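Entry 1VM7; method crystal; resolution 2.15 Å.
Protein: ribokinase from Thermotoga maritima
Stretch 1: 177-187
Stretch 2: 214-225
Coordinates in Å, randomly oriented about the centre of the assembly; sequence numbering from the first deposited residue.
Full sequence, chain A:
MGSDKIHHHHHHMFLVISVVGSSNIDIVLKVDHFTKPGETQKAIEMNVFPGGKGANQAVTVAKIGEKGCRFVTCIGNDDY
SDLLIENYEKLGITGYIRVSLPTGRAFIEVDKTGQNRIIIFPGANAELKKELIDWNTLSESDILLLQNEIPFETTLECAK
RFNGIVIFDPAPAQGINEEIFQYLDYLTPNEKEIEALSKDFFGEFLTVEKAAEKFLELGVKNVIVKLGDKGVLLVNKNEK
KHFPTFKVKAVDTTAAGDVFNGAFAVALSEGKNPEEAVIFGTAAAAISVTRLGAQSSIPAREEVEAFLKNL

Stretch 1, residues 177-187: NEEIFQYLDYL
Stretch 2 214-225: KFLELGVKNVIV

Two segments of one chain run side by side in the same direction, burying 738 Å² between them. In the first, Glu-178 to Gln-182 keep helical phi/psi before a strand at Tyr-186 and Leu-187; in the second, a helix that enters at Lys-214 from earlier in the chain gives way to a turn at Gly-219, and a strand runs on through Val-225. CA atoms pair Gln-182 with Gly-219 (3.9 Å), then Leu-184 with Val-220 through Leu-187 with Val-223, at 4.7 to 5.0 Å.

Backbone hydrogen bonds set this parallel register. Lys-221 N donates to Leu-184 O (3.1 Å), Leu-187 N to Asn-222 O (2.9 Å) and Ile-224 N to Leu-187 O (2.8 Å). Asn-222 N reaches Asp-185 O at 2.9 Å, but weakly, at 122°; Asn-222 (m) suits this place because its amide ND2 can donate to the same Asp-185 O (3.1 Å, 158°). That amide also lies over one face of the Tyr-186 ring (m, chi2 88°). Tyr-186 and Asn-222 share one sheet face, Leu-187 and Val-223 the other.

A buried apolar cluster joins Phe-181, Phe-215, Leu-187 and Val-220, side chains with no polar group to satisfy. Phe-181 (m, chi2 -65°) and Phe-215 (m, chi2 -63°) meet obliquely, CE1 to CE1 3.4 Å, planes at 47°. Leu-187 (t, p) sets CD2 over the Phe-215 face, 3.8 Å from the ring centroid, while its CB meets Val-220 CG1 at 3.8 Å. Val-220 (t) brings CG2 to 3.7 Å from Phe-181 CB. Partly exposed Leu-218 (m, t) sets CD1 3.8 Å from Phe-181 CD2.

Gly-219 closes the helix in a Schellman motif at phi/psi 115/-4. Glycine fits doubly: a CB would jam against the preceding carbonyl and lie 2.8 Å from Gln-182 CA.

Exposed Lys-221 (m, m, t, m) curls back, NZ to Gly-219 O 2.7 Å, and one water bridges NZ to Gln-182 O, 3.0 Å from each.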

# COMPACT_ATOMS: atom_id res chain seq x y z
N ASN A 177 20.20 11.40 -19.06
CA ASN A 177 21.20 12.34 -19.59
C ASN A 177 21.79 11.78 -20.88
O ASN A 177 21.99 10.56 -21.02
CB ASN A 177 22.33 12.61 -18.55
CG ASN A 177 23.53 13.42 -19.12
OD1 ASN A 177 24.66 12.95 -19.14
ND2 ASN A 177 23.27 14.65 -19.57
N GLU A 178 22.05 12.68 -21.82
CA GLU A 178 22.55 12.37 -23.15
C GLU A 178 23.82 11.52 -23.16
O GLU A 178 24.12 10.83 -24.14
CB GLU A 178 22.88 13.69 -23.88
CG GLU A 178 23.20 13.55 -25.35
CD GLU A 178 23.12 14.87 -26.07
OE1 GLU A 178 23.82 15.81 -25.64
OE2 GLU A 178 22.35 14.99 -27.04
N GLU A 179 24.58 11.59 -22.08
CA GLU A 179 25.89 10.97 -22.05
C GLU A 179 25.82 9.46 -22.23
O GLU A 179 26.77 8.86 -22.73
CB GLU A 179 26.63 11.32 -20.75
CG GLU A 179 28.10 10.92 -20.70
CD GLU A 179 28.71 11.00 -19.29
OE1 GLU A 179 28.14 11.68 -18.39
OE2 GLU A 179 29.79 10.39 -19.09
N ILE A 180 24.70 8.85 -21.83
CA ILE A 180 24.59 7.40 -21.80
C ILE A 180 24.61 6.78 -23.20
O ILE A 180 25.12 5.67 -23.38
CB ILE A 180 23.32 6.92 -21.01
CG1 ILE A 180 23.43 5.44 -20.65
CG2 ILE A 180 22.02 7.20 -21.78
CD1 ILE A 180 22.61 5.08 -19.49
N PHE A 181 24.09 7.50 -24.18
CA PHE A 181 23.75 6.91 -25.48
C PHE A 181 24.95 6.36 -26.24
O PHE A 181 24.85 5.30 -26.86
CB PHE A 181 22.98 7.95 -26.32
CG PHE A 181 21.67 8.36 -25.70
CD1 PHE A 181 20.65 7.43 -25.56
CD2 PHE A 181 21.45 9.64 -25.24
CE1 PHE A 181 19.43 7.78 -24.99
CE2 PHE A 181 20.24 10.00 -24.68
CZ PHE A 181 19.23 9.04 -24.54
N GLN A 182 26.07 7.06 -26.19
CA GLN A 182 27.30 6.66 -26.89
C GLN A 182 27.85 5.32 -26.38
O GLN A 182 28.59 4.64 -27.10
CB GLN A 182 28.38 7.75 -26.75
CG GLN A 182 28.91 7.83 -25.32
CD GLN A 182 29.61 9.11 -25.00
OE1 GLN A 182 30.65 9.40 -25.57
NE2 GLN A 182 29.06 9.89 -24.06
N TYR A 183 27.49 4.97 -25.15
CA TYR A 183 27.91 3.71 -24.53
C TYR A 183 26.98 2.52 -24.80
O TYR A 183 27.29 1.40 -24.41
CB TYR A 183 28.07 3.90 -23.02
CG TYR A 183 29.08 4.96 -22.69
CD1 TYR A 183 30.43 4.79 -23.04
CD2 TYR A 183 28.71 6.13 -22.06
CE1 TYR A 183 31.38 5.77 -22.76
CE2 TYR A 183 29.64 7.11 -21.78
CZ TYR A 183 30.98 6.92 -22.12
OH TYR A 183 31.91 7.91 -21.85
N LEU A 184 25.88 2.76 -25.52
CA LEU A 184 24.86 1.73 -25.73
C LEU A 184 25.10 0.90 -26.97
O LEU A 184 25.41 1.42 -28.03
CB LEU A 184 23.50 2.38 -25.91
CG LEU A 184 22.98 3.26 -24.78
CD1 LEU A 184 21.53 3.52 -25.04
CD2 LEU A 184 23.24 2.63 -23.38
N ASP A 185 24.90 -0.40 -26.82
CA ASP A 185 24.83 -1.32 -27.96
C ASP A 185 23.38 -1.45 -28.44
O ASP A 185 23.12 -1.55 -29.63
CB ASP A 185 25.46 -2.67 -27.57
CG ASP A 185 26.97 -2.54 -27.33
OD1 ASP A 185 27.71 -2.42 -28.32
OD2 ASP A 185 27.41 -2.51 -26.17
N TYR A 186 22.45 -1.43 -27.51
CA TYR A 186 21.02 -1.46 -27.82
C TYR A 186 20.27 -0.43 -26.98
O TYR A 186 20.44 -0.36 -25.75
CB TYR A 186 20.41 -2.86 -27.58
CG TYR A 186 20.92 -3.89 -28.54
CD1 TYR A 186 22.06 -4.62 -28.26
CD2 TYR A 186 20.28 -4.12 -29.75
CE1 TYR A 186 22.55 -5.54 -29.14
CE2 TYR A 186 20.77 -5.04 -30.65
CZ TYR A 186 21.90 -5.76 -30.33
OH TYR A 186 22.42 -6.69 -31.22
N LEU A 187 19.46 0.37 -27.66
CA LEU A 187 18.48 1.23 -27.00
C LEU A 187 17.11 0.71 -27.39
O LEU A 187 16.83 0.52 -28.57
CB LEU A 187 18.64 2.69 -27.48
CG LEU A 187 17.75 3.73 -26.80
CD1 LEU A 187 18.23 3.98 -25.41
CD2 LEU A 187 17.71 5.03 -27.59
N LYS A 214 18.77 9.26 -35.29
CA LYS A 214 19.53 10.26 -34.56
C LYS A 214 20.23 9.67 -33.38
O LYS A 214 21.32 10.10 -33.05
CB LYS A 214 18.65 11.41 -34.11
CG LYS A 214 18.21 12.18 -35.27
CD LYS A 214 17.35 13.37 -34.97
CE LYS A 214 17.11 14.09 -36.25
NZ LYS A 214 18.42 14.38 -36.97
N PHE A 215 19.63 8.68 -32.75
CA PHE A 215 20.32 8.01 -31.66
C PHE A 215 21.58 7.30 -32.14
O PHE A 215 22.62 7.35 -31.47
CB PHE A 215 19.38 7.08 -30.91
CG PHE A 215 18.53 7.79 -29.92
CD1 PHE A 215 19.13 8.46 -28.85
CD2 PHE A 215 17.16 7.85 -30.08
CE1 PHE A 215 18.37 9.15 -27.93
CE2 PHE A 215 16.38 8.55 -29.15
CZ PHE A 215 16.99 9.20 -28.07
N LEU A 216 21.51 6.70 -33.32
CA LEU A 216 22.71 6.17 -33.98
C LEU A 216 23.82 7.23 -34.08
O LEU A 216 24.99 6.90 -33.88
CB LEU A 216 22.41 5.64 -35.38
CG LEU A 216 21.51 4.43 -35.57
CD1 LEU A 216 21.45 4.05 -37.03
CD2 LEU A 216 21.98 3.25 -34.73
N GLU A 217 23.45 8.48 -34.37
CA GLU A 217 24.42 9.56 -34.45
C GLU A 217 25.08 9.93 -33.12
O GLU A 217 26.18 10.50 -33.13
CB GLU A 217 23.82 10.83 -35.07
CG GLU A 217 23.69 10.76 -36.56
CD GLU A 217 23.47 12.11 -37.18
OE1 GLU A 217 23.13 13.05 -36.44
OE2 GLU A 217 23.65 12.23 -38.40
N LEU A 218 24.40 9.66 -32.01
CA LEU A 218 24.98 9.90 -30.69
C LEU A 218 25.90 8.74 -30.24
O LEU A 218 26.55 8.83 -29.19
CB LEU A 218 23.89 10.11 -29.64
CG LEU A 218 22.95 11.31 -29.81
CD1 LEU A 218 21.93 11.31 -28.66
CD2 LEU A 218 23.72 12.60 -29.84
N GLY A 219 25.92 7.66 -31.02
CA GLY A 219 26.80 6.53 -30.80
C GLY A 219 26.09 5.23 -30.46
O GLY A 219 26.74 4.20 -30.31
N VAL A 220 24.77 5.27 -30.32
CA VAL A 220 24.00 4.06 -30.04
C VAL A 220 24.20 3.14 -31.22
O VAL A 220 24.04 3.56 -32.34
CB VAL A 220 22.46 4.36 -29.91
CG1 VAL A 220 21.67 3.06 -29.80
CG2 VAL A 220 22.18 5.29 -28.75
N LYS A 221 24.51 1.88 -30.97
CA LYS A 221 24.83 0.96 -32.06
C LYS A 221 23.58 0.40 -32.74
O LYS A 221 23.54 0.25 -33.95
CB LYS A 221 25.72 -0.19 -31.54
CG LYS A 221 27.05 0.27 -30.90
CD LYS A 221 28.04 0.84 -31.95
CE LYS A 221 29.27 1.50 -31.31
NZ LYS A 221 29.03 2.94 -30.92
N ASN A 222 22.57 0.06 -31.94
CA ASN A 222 21.30 -0.46 -32.45
C ASN A 222 20.14 0.19 -31.70
O ASN A 222 20.17 0.26 -30.46
CB ASN A 222 21.17 -1.97 -32.22
CG ASN A 222 22.18 -2.79 -32.98
OD1 ASN A 222 21.92 -3.21 -34.11
ND2 ASN A 222 23.35 -3.01 -32.37
N VAL A 223 19.13 0.65 -32.42
CA VAL A 223 17.86 1.00 -31.77
C VAL A 223 16.80 -0.05 -32.08
O VAL A 223 16.55 -0.38 -33.22
CB VAL A 223 17.31 2.39 -32.20
CG1 VAL A 223 16.07 2.74 -31.34
CG2 VAL A 223 18.39 3.46 -32.07
N ILE A 224 16.16 -0.56 -31.03
CA ILE A 224 15.03 -1.46 -31.20
C ILE A 224 13.81 -0.74 -30.68
O ILE A 224 13.69 -0.50 -29.48
CB ILE A 224 15.20 -2.77 -30.42
CG1 ILE A 224 16.46 -3.51 -30.90
CG2 ILE A 224 13.98 -3.67 -30.59
CD1 ILE A 224 16.80 -4.70 -30.02
N VAL A 225 12.91 -0.38 -31.57
CA VAL A 225 11.70 0.30 -31.13
C VAL A 225 10.57 -0.71 -30.99
O VAL A 225 10.15 -1.29 -31.96
CB VAL A 225 11.28 1.44 -32.08
CG1 VAL A 225 10.20 2.29 -31.42
CG2 VAL A 225 12.51 2.31 -32.46
O HOH W 1 30.20 5.33 -29.49